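TRNA (cytosine(38)-C(5))-methyltransferase (Schizosaccharomyces pombe, PDB 6FDF) methylates the C5 position of cytosine 38 in the anticodon loop of tRNA(Asp), and less efficiently of tRNA(Glu), using S-adenosyl-L-methionine. Local coordinates at residues K77-S82 with N110-V115; G153-N158 with D184-F189. One frame throughout, in Å; residues are numbered along the deposited sequence.

In the fold
Both contacts reach the seven-stranded mixed sheet of the methyltransferase domain, whose strand order 3-2-1-4-5-7-6 identifies the class I SAM-dependent fold. Contact 1 joins strand 78-81, an inner strand, to the 3-10 turn that follows helix 103-111, within a beta-alpha-beta unit completed by strand 121-127. Contact 2 lies at the sheet margin, where outermost strand 148-155 meets the 3-10 segment after strand 168-175. Contact 1 closes along the chain before contact 2 opens; their centres lie 24 Å apart and their nearest atoms about 12 Å apart, without touching. The first thus packs the connection beside the strand that leads into Ser82 of the S-adenosylhomocysteine pocket, while the second packs the 3-10 segment on the end of the edge strand.

Contact 1 of 2, residues K77-S82 with N110-V115; sequences KLWTMS and NVLPHV
The 3-10 turn that brings Leu112 and Val115 against Trp79 is closed by its shortest polar bond, His114 N to Val111 O at 2.9 Å. A second bond ties the same turn back to the helix: His114 ND1 reaches Asn110 O at 3.2 Å. The acceptor lies 9° out of the imidazole plane and the donor lies in the carbonyl plane, but the N-H...O angle of 135° shows a clearly bent bond.

Across the contact the evidence is purely apolar. Leu112 CD1 sits 3.8 Å from Trp79 CZ3 and equally far from CH2, so a single methyl spans the outer bond of the six-membered ring, approaching obliquely to the indole plane. Val115 CG1 instead comes to the ring edge, near its plane, 4.3 Å from Trp79 CH2. The CA atoms of Trp79 and Leu112 remain 10.9 Å apart, a gap bridged by the indole and the leucine side chain together. In the 3-10 turn, Leu112 has CG anti to its backbone N (chi1 173°), which carries the branch inward although its CB does not point at the strand.

Phe71 of helix 68-74 stacks with the indole, and Pro119 touches it as well. Trp79 is held in the sheet by backbone bonds to Tyr121 and Leu123, while just past the strand Ser82 touches S-adenosylhomocysteine and its OG bonds to Glu125. Hydrophobic packing between a strand and the turn after the following helix here belongs to the beta-alpha-beta unit of strand 78-81, helix 103-111 and strand 121-127, characteristic of the Rossmann-like methyltransferase core.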
ATOM      1  N   LYS A  77      18.339   4.624  10.585  1.00 31.51           N
ATOM      2  CA  LYS A  77      18.120   3.596  11.586  1.00 31.94           C
ATOM      3  C   LYS A  77      16.857   2.786  11.328  1.00 31.42           C
ATOM      4  O   LYS A  77      16.736   1.663  11.836  1.00 31.34           O
ATOM      5  CB  LYS A  77      18.068   4.256  12.966  1.00 34.41           C
ATOM      6  CG  LYS A  77      17.982   3.307  14.142  1.00 42.26           C
ATOM      7  CD  LYS A  77      18.100   4.073  15.458  1.00 51.24           C
ATOM      8  CE  LYS A  77      19.549   4.185  15.933  1.00 58.04           C
ATOM      9  NZ  LYS A  77      20.479   4.746  14.914  1.00 61.17           N
ATOM     10  N   LEU A  78      15.918   3.327  10.558  1.00 29.57           N
ATOM     11  CA  LEU A  78      14.758   2.585  10.077  1.00 27.54           C
ATOM     12  C   LEU A  78      14.779   2.601   8.556  1.00 28.67           C
ATOM     13  O   LEU A  78      14.924   3.668   7.951  1.00 28.51           O
ATOM     14  CB  LEU A  78      13.443   3.196  10.587  1.00 30.65           C
ATOM     15  CG  LEU A  78      12.176   2.708   9.870  1.00 30.92           C
ATOM     16  CD1 LEU A  78      11.935   1.220  10.135  1.00 30.13           C
ATOM     17  CD2 LEU A  78      10.951   3.520  10.274  1.00 30.25           C
ATOM     18  N   TRP A  79      14.675   1.427   7.943  1.00 27.40           N
ATOM     19  CA  TRP A  79      14.435   1.319   6.508  1.00 26.46           C
ATOM     20  C   TRP A  79      13.035   0.764   6.300  1.00 27.22           C
ATOM     21  O   TRP A  79      12.682  -0.251   6.907  1.00 28.10           O
ATOM     22  CB  TRP A  79      15.421   0.373   5.818  1.00 29.02           C
ATOM     23  CG  TRP A  79      16.870   0.736   5.858  1.00 30.93           C
ATOM     24  CD1 TRP A  79      17.446   1.817   6.464  1.00 31.68           C
ATOM     25  CD2 TRP A  79      17.932  -0.010   5.269  1.00 27.43           C
ATOM     26  NE1 TRP A  79      18.813   1.788   6.277  1.00 31.49           N
ATOM     27  CE2 TRP A  79      19.132   0.673   5.546  1.00 28.70           C
ATOM     28  CE3 TRP A  79      17.984  -1.189   4.521  1.00 30.94           C
ATOM     29  CZ2 TRP A  79      20.369   0.210   5.110  1.00 31.17           C
ATOM     30  CZ3 TRP A  79      19.213  -1.647   4.087  1.00 32.18           C
ATOM     31  CH2 TRP A  79      20.388  -0.953   4.386  1.00 32.66           C
ATOM     32  N   THR A  80      12.241   1.426   5.462  1.00 28.53           N
ATOM     33  CA  THR A  80      10.955   0.882   5.037  1.00 27.21           C
ATOM     34  C   THR A  80      11.047   0.510   3.562  1.00 26.13           C
ATOM     35  O   THR A  80      11.782   1.139   2.792  1.00 27.01           O
ATOM     36  CB  THR A  80       9.806   1.876   5.266  1.00 28.72           C
ATOM     37  OG1 THR A  80       9.939   3.002   4.381  1.00 28.95           O
ATOM     38  CG2 THR A  80       9.773   2.349   6.720  1.00 33.06           C
ATOM     39  N   MET A  81      10.293  -0.508   3.155  1.00 27.81           N
ATOM     40  CA  MET A  81      10.331  -0.886   1.750  1.00 27.12           C
ATOM     41  C   MET A  81       9.060  -1.629   1.375  1.00 32.67           C
ATOM     42  O   MET A  81       8.533  -2.415   2.167  1.00 29.07           O
ATOM     43  CB  MET A  81      11.565  -1.747   1.432  1.00 28.53           C
ATOM     44  CG  MET A  81      11.719  -2.975   2.309  1.00 31.63           C
ATOM     45  SD  MET A  81      13.313  -3.795   2.073  1.00 33.58           S
ATOM     46  CE  MET A  81      14.358  -2.843   3.162  1.00 33.09           C
ATOM     47  N   SER A  82       8.585  -1.365   0.157  1.00 31.51           N
ATOM     48  CA  SER A  82       7.481  -2.105  -0.455  1.00 32.51           C
ATOM     49  C   SER A  82       8.012  -2.597  -1.795  1.00 29.16           C
ATOM     50  O   SER A  82       7.714  -2.023  -2.853  1.00 30.83           O
ATOM     51  CB  SER A  82       6.229  -1.236  -0.600  1.00 32.89           C
ATOM     52  OG  SER A  82       5.106  -2.026  -0.972  1.00 41.12           O
ATOM     53  N   ASN A 110      21.780  -8.247  -0.687  1.00 31.19           N
ATOM     54  CA  ASN A 110      23.204  -8.478  -0.910  1.00 37.12           C
ATOM     55  C   ASN A 110      24.068  -7.364  -0.331  1.00 34.00           C
ATOM     56  O   ASN A 110      25.222  -7.608   0.040  1.00 35.16           O
ATOM     57  CB  ASN A 110      23.482  -8.614  -2.406  1.00 41.60           C
ATOM     58  CG  ASN A 110      23.235 -10.016  -2.922  1.00 52.11           C
ATOM     59  OD1 ASN A 110      23.405 -10.996  -2.198  1.00 57.94           O
ATOM     60  ND2 ASN A 110      22.846 -10.119  -4.190  1.00 57.33           N
ATOM     61  N   VAL A 111      23.545  -6.145  -0.263  1.00 30.29           N
ATOM     62  CA  VAL A 111      24.345  -5.023   0.211  1.00 31.08           C
ATOM     63  C   VAL A 111      24.222  -4.820   1.721  1.00 33.71           C
ATOM     64  O   VAL A 111      25.183  -4.379   2.364  1.00 33.79           O
ATOM     65  CB  VAL A 111      23.940  -3.756  -0.566  1.00 33.81           C
ATOM     66  CG1 VAL A 111      24.521  -2.516   0.072  1.00 39.78           C
ATOM     67  CG2 VAL A 111      24.363  -3.872  -2.034  1.00 35.14           C
ATOM     68  N   LEU A 112      23.074  -5.174   2.303  1.00 30.32           N
ATOM     69  CA  LEU A 112      22.831  -4.979   3.733  1.00 27.86           C
ATOM     70  C   LEU A 112      23.967  -5.461   4.632  1.00 28.76           C
ATOM     71  O   LEU A 112      24.350  -4.714   5.546  1.00 31.94           O
ATOM     72  CB  LEU A 112      21.506  -5.659   4.103  1.00 30.77           C
ATOM     73  CG  LEU A 112      21.127  -5.722   5.581  1.00 29.30           C
ATOM     74  CD1 LEU A 112      20.926  -4.326   6.128  1.00 32.29           C
ATOM     75  CD2 LEU A 112      19.864  -6.568   5.754  1.00 31.94           C
ATOM     76  N   PRO A 113      24.546  -6.657   4.444  1.00 29.41           N
ATOM     77  CA  PRO A 113      25.603  -7.114   5.368  1.00 29.81           C
ATOM     78  C   PRO A 113      26.894  -6.321   5.267  1.00 31.92           C
ATOM     79  O   PRO A 113      27.800  -6.536   6.089  1.00 34.31           O
ATOM     80  CB  PRO A 113      25.837  -8.571   4.947  1.00 34.90           C
ATOM     81  CG  PRO A 113      24.621  -8.958   4.162  1.00 32.25           C
ATOM     82  CD  PRO A 113      24.185  -7.712   3.476  1.00 33.46           C
ATOM     83  N   HIS A 114      27.012  -5.427   4.295  1.00 30.65           N
ATOM     84  CA  HIS A 114      28.237  -4.675   4.066  1.00 31.29           C
ATOM     85  C   HIS A 114      28.188  -3.261   4.631  1.00 32.71           C
ATOM     86  O   HIS A 114      29.175  -2.530   4.501  1.00 34.66           O
ATOM     87  CB  HIS A 114      28.534  -4.605   2.569  1.00 33.28           C
ATOM     88  CG  HIS A 114      28.949  -5.911   1.965  1.00 42.72           C
ATOM     89  ND1 HIS A 114      28.048  -6.784   1.392  1.00 47.43           N
ATOM     90  CD2 HIS A 114      30.167  -6.485   1.826  1.00 43.71           C
ATOM     91  CE1 HIS A 114      28.695  -7.839   0.929  1.00 42.25           C
ATOM     92  NE2 HIS A 114      29.981  -7.682   1.180  1.00 49.44           N
ATOM     93  N   VAL A 115      27.066  -2.840   5.224  1.00 32.02           N
ATOM     94  CA  VAL A 115      26.936  -1.447   5.645  1.00 34.44           C
ATOM     95  C   VAL A 115      27.683  -1.224   6.957  1.00 34.45           C
ATOM     96  O   VAL A 115      27.929  -2.148   7.735  1.00 35.22           O
ATOM     97  CB  VAL A 115      25.458  -1.027   5.768  1.00 35.38           C
ATOM     98  CG1 VAL A 115      24.728  -1.193   4.429  1.00 33.25           C
ATOM     99  CG2 VAL A 115      24.763  -1.795   6.894  1.00 33.74           C
TER

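Contact 2 of 2, residues G153-N158 with D184-F189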
ATOM      1  N   GLY A 153       3.359 -11.571   9.051  1.00 33.60           N
ATOM      2  CA  GLY A 153       1.964 -11.979   9.033  1.00 36.22           C
ATOM      3  C   GLY A 153       1.233 -11.345   7.871  1.00 33.93           C
ATOM      4  O   GLY A 153       1.751 -10.459   7.186  1.00 30.34           O
ATOM      5  N   ILE A 154       0.010 -11.831   7.653  1.00 37.27           N
ATOM      6  CA  ILE A 154      -0.894 -11.297   6.639  1.00 36.24           C
ATOM      7  C   ILE A 154      -1.997 -10.524   7.345  1.00 33.66           C
ATOM      8  O   ILE A 154      -2.636 -11.045   8.269  1.00 35.99           O
ATOM      9  CB  ILE A 154      -1.491 -12.419   5.769  1.00 39.09           C
ATOM     10  CG1 ILE A 154      -0.394 -13.343   5.246  1.00 48.41           C
ATOM     11  CG2 ILE A 154      -2.318 -11.836   4.625  1.00 40.36           C
ATOM     12  CD1 ILE A 154       0.493 -12.708   4.222  1.00 48.25           C
ATOM     13  N   LEU A 155      -2.229  -9.291   6.901  1.00 35.90           N
ATOM     14  CA  LEU A 155      -3.222  -8.417   7.505  1.00 37.58           C
ATOM     15  C   LEU A 155      -3.999  -7.713   6.403  1.00 34.62           C
ATOM     16  O   LEU A 155      -3.453  -7.390   5.346  1.00 34.79           O
ATOM     17  CB  LEU A 155      -2.578  -7.378   8.440  1.00 33.58           C
ATOM     18  CG  LEU A 155      -1.816  -7.929   9.648  1.00 33.46           C
ATOM     19  CD1 LEU A 155      -0.935  -6.850  10.268  1.00 37.64           C
ATOM     20  CD2 LEU A 155      -2.795  -8.483  10.678  1.00 37.80           C
ATOM     21  N   SER A 156      -5.280  -7.472   6.663  1.00 36.11           N
ATOM     22  CA  SER A 156      -6.113  -6.734   5.731  1.00 34.91           C
ATOM     23  C   SER A 156      -6.823  -5.616   6.479  1.00 33.13           C
ATOM     24  O   SER A 156      -7.093  -5.745   7.677  1.00 36.99           O
ATOM     25  CB  SER A 156      -7.147  -7.666   5.075  1.00 40.85           C
ATOM     26  OG  SER A 156      -8.069  -6.949   4.269  1.00 39.69           O
ATOM     27  N   PRO A 157      -7.142  -4.508   5.800  1.00 33.36           N
ATOM     28  CA  PRO A 157      -7.815  -3.402   6.502  1.00 39.90           C
ATOM     29  C   PRO A 157      -9.152  -3.799   7.107  1.00 37.39           C
ATOM     30  O   PRO A 157      -9.566  -3.217   8.119  1.00 37.80           O
ATOM     31  CB  PRO A 157      -7.967  -2.334   5.406  1.00 33.55           C
ATOM     32  CG  PRO A 157      -6.871  -2.644   4.429  1.00 35.68           C
ATOM     33  CD  PRO A 157      -6.757  -4.140   4.423  1.00 34.88           C
ATOM     34  N   ASN A 158      -9.848  -4.776   6.527  1.00 34.55           N
ATOM     35  CA  ASN A 158     -11.141  -5.129   7.102  1.00 36.56           C
ATOM     36  C   ASN A 158     -11.013  -5.909   8.407  1.00 36.52           C
ATOM     37  O   ASN A 158     -12.038  -6.305   8.973  1.00 41.48           O
ATOM     38  CB  ASN A 158     -11.995  -5.900   6.083  1.00 44.79           C
ATOM     39  CG  ASN A 158     -11.326  -7.163   5.568  1.00 55.31           C
ATOM     40  OD1 ASN A 158     -10.513  -7.787   6.253  1.00 59.15           O
ATOM     41  ND2 ASN A 158     -11.689  -7.560   4.352  1.00 52.17           N
ATOM     42  N   ASP A 184       0.384 -10.129  16.070  1.00 45.46           N
ATOM     43  CA  ASP A 184      -0.983  -9.965  16.542  1.00 50.00           C
ATOM     44  C   ASP A 184      -1.115  -8.880  17.601  1.00 47.72           C
ATOM     45  O   ASP A 184      -2.243  -8.479  17.911  1.00 45.09           O
ATOM     46  CB  ASP A 184      -1.503 -11.294  17.087  1.00 60.95           C
ATOM     47  CG  ASP A 184      -1.635 -12.352  16.009  1.00 72.41           C
ATOM     48  OD1 ASP A 184      -2.072 -12.012  14.889  1.00 75.52           O
ATOM     49  OD2 ASP A 184      -1.307 -13.524  16.283  1.00 78.49           O
ATOM     50  N   ASP A 185      -0.001  -8.404  18.169  1.00 45.25           N
ATOM     51  CA  ASP A 185      -0.070  -7.308  19.128  1.00 47.80           C
ATOM     52  C   ASP A 185      -0.613  -6.041  18.486  1.00 41.02           C
ATOM     53  O   ASP A 185      -1.095  -5.150  19.194  1.00 44.93           O
ATOM     54  CB  ASP A 185       1.310  -7.052  19.736  1.00 58.90           C
ATOM     55  CG  ASP A 185       1.909  -8.299  20.363  1.00 72.47           C
ATOM     56  OD1 ASP A 185       1.140  -9.102  20.928  1.00 71.08           O
ATOM     57  OD2 ASP A 185       3.144  -8.477  20.287  1.00 71.53           O
ATOM     58  N   VAL A 186      -0.568  -5.965  17.154  1.00 43.61           N
ATOM     59  CA  VAL A 186      -1.011  -4.786  16.430  1.00 47.65           C
ATOM     60  C   VAL A 186      -2.487  -4.505  16.662  1.00 48.56           C
ATOM     61  O   VAL A 186      -2.931  -3.365  16.496  1.00 49.38           O
ATOM     62  CB  VAL A 186      -0.694  -4.971  14.928  1.00 53.75           C
ATOM     63  CG1 VAL A 186      -1.720  -5.870  14.247  1.00 43.81           C
ATOM     64  CG2 VAL A 186      -0.584  -3.645  14.235  1.00 60.05           C
ATOM     65  N   PHE A 187      -3.269  -5.518  17.047  1.00 47.81           N
ATOM     66  CA  PHE A 187      -4.695  -5.299  17.254  1.00 46.01           C
ATOM     67  C   PHE A 187      -4.984  -4.549  18.545  1.00 49.93           C
ATOM     68  O   PHE A 187      -6.066  -3.970  18.677  1.00 55.28           O
ATOM     69  CB  PHE A 187      -5.433  -6.644  17.199  1.00 44.21           C
ATOM     70  CG  PHE A 187      -5.457  -7.227  15.820  1.00 42.28           C
ATOM     71  CD1 PHE A 187      -6.308  -6.710  14.855  1.00 51.68           C
ATOM     72  CD2 PHE A 187      -4.568  -8.222  15.455  1.00 44.13           C
ATOM     73  CE1 PHE A 187      -6.308  -7.211  13.566  1.00 49.26           C
ATOM     74  CE2 PHE A 187      -4.550  -8.711  14.159  1.00 46.42           C
ATOM     75  CZ  PHE A 187      -5.430  -8.218  13.220  1.00 48.50           C
ATOM     76  N   GLN A 188      -4.037  -4.522  19.486  1.00 49.23           N
ATOM     77  CA  GLN A 188      -4.176  -3.700  20.680  1.00 53.69           C
ATOM     78  C   GLN A 188      -4.156  -2.213  20.354  1.00 65.96           C
ATOM     79  O   GLN A 188      -4.496  -1.399  21.221  1.00 70.68           O
ATOM     80  CB  GLN A 188      -3.072  -4.025  21.687  1.00 51.06           C
ATOM     81  CG  GLN A 188      -3.128  -5.446  22.225  1.00 61.72           C
ATOM     82  CD  GLN A 188      -1.840  -5.865  22.907  1.00 69.53           C
ATOM     83  OE1 GLN A 188      -1.173  -5.056  23.553  1.00 60.71           O
ATOM     84  NE2 GLN A 188      -1.480  -7.136  22.764  1.00 80.33           N
ATOM     85  N   PHE A 189      -3.798  -1.851  19.121  1.00 67.13           N
ATOM     86  CA  PHE A 189      -3.795  -0.469  18.665  1.00 71.34           C
ATOM     87  C   PHE A 189      -5.063  -0.082  17.935  1.00 81.28           C
ATOM     88  O   PHE A 189      -5.369   1.111  17.853  1.00 86.02           O
ATOM     89  CB  PHE A 189      -2.628  -0.192  17.714  1.00 59.06           C
ATOM     90  CG  PHE A 189      -1.290  -0.319  18.345  1.00 56.66           C
ATOM     91  CD1 PHE A 189      -0.913   0.535  19.367  1.00 55.86           C
ATOM     92  CD2 PHE A 189      -0.385  -1.259  17.891  1.00 50.64           C
ATOM     93  CE1 PHE A 189       0.334   0.433  19.946  1.00 56.79           C
ATOM     94  CE2 PHE A 189       0.866  -1.366  18.463  1.00 52.39           C
ATOM     95  CZ  PHE A 189       1.228  -0.518  19.490  1.00 54.92           C
TER
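Leu155 divides its two methyl groups between neighbouring residues of the 3-10 segment. Its CD2 lies 3.7 Å from Phe187 CZ and 3.9 Å from Phe187 CE2, meeting the far end of the ring from an oblique direction as the two side chains run alongside in opposite senses. CD1 takes the other partner: it meets Val186 CG1 at 4.2 Å, tip to tip, a looser approach than that to the ring. Together these contacts bury 102 Å² over both segments, a small and wholly apolar junction.

Val186 also packs on the phenyl group beside it. Its CG1 stands over one face of the Phe187 ring, 3.9 Å from the ring plane and nearer the margin than the centre. A chi1 of 79° turns this methyl to the side where it meets Leu155 CD1 and also lies over the ring.

Behind this first shell, the turns of the 3-10 segment set the spacing of the two residues. Gln188 N bonds to Asp185 O at 3.0 Å, and Phe189 N to Val186 O at 3.2 Å. Near the start of the segment, Ser182 makes two bonds: its OG with Asp184 N, and its backbone N with Asp185 OD2.

Further out, Phe160 stacks with Phe187, while Tyr323 and Leu324 of helix 318-328 pack on Val186. On the strand side, Leu155 touches Tyr170 and its backbone bonds to Arg168, anchoring it in the sheet. The contact therefore packs the 3-10 segment against the C-terminal end of edge strand 148-155. Strand 168-175, the single antiparallel member, lies between that strand and 121-127, giving the 5-7-6 order characteristic of the class I methyltransferase sheet.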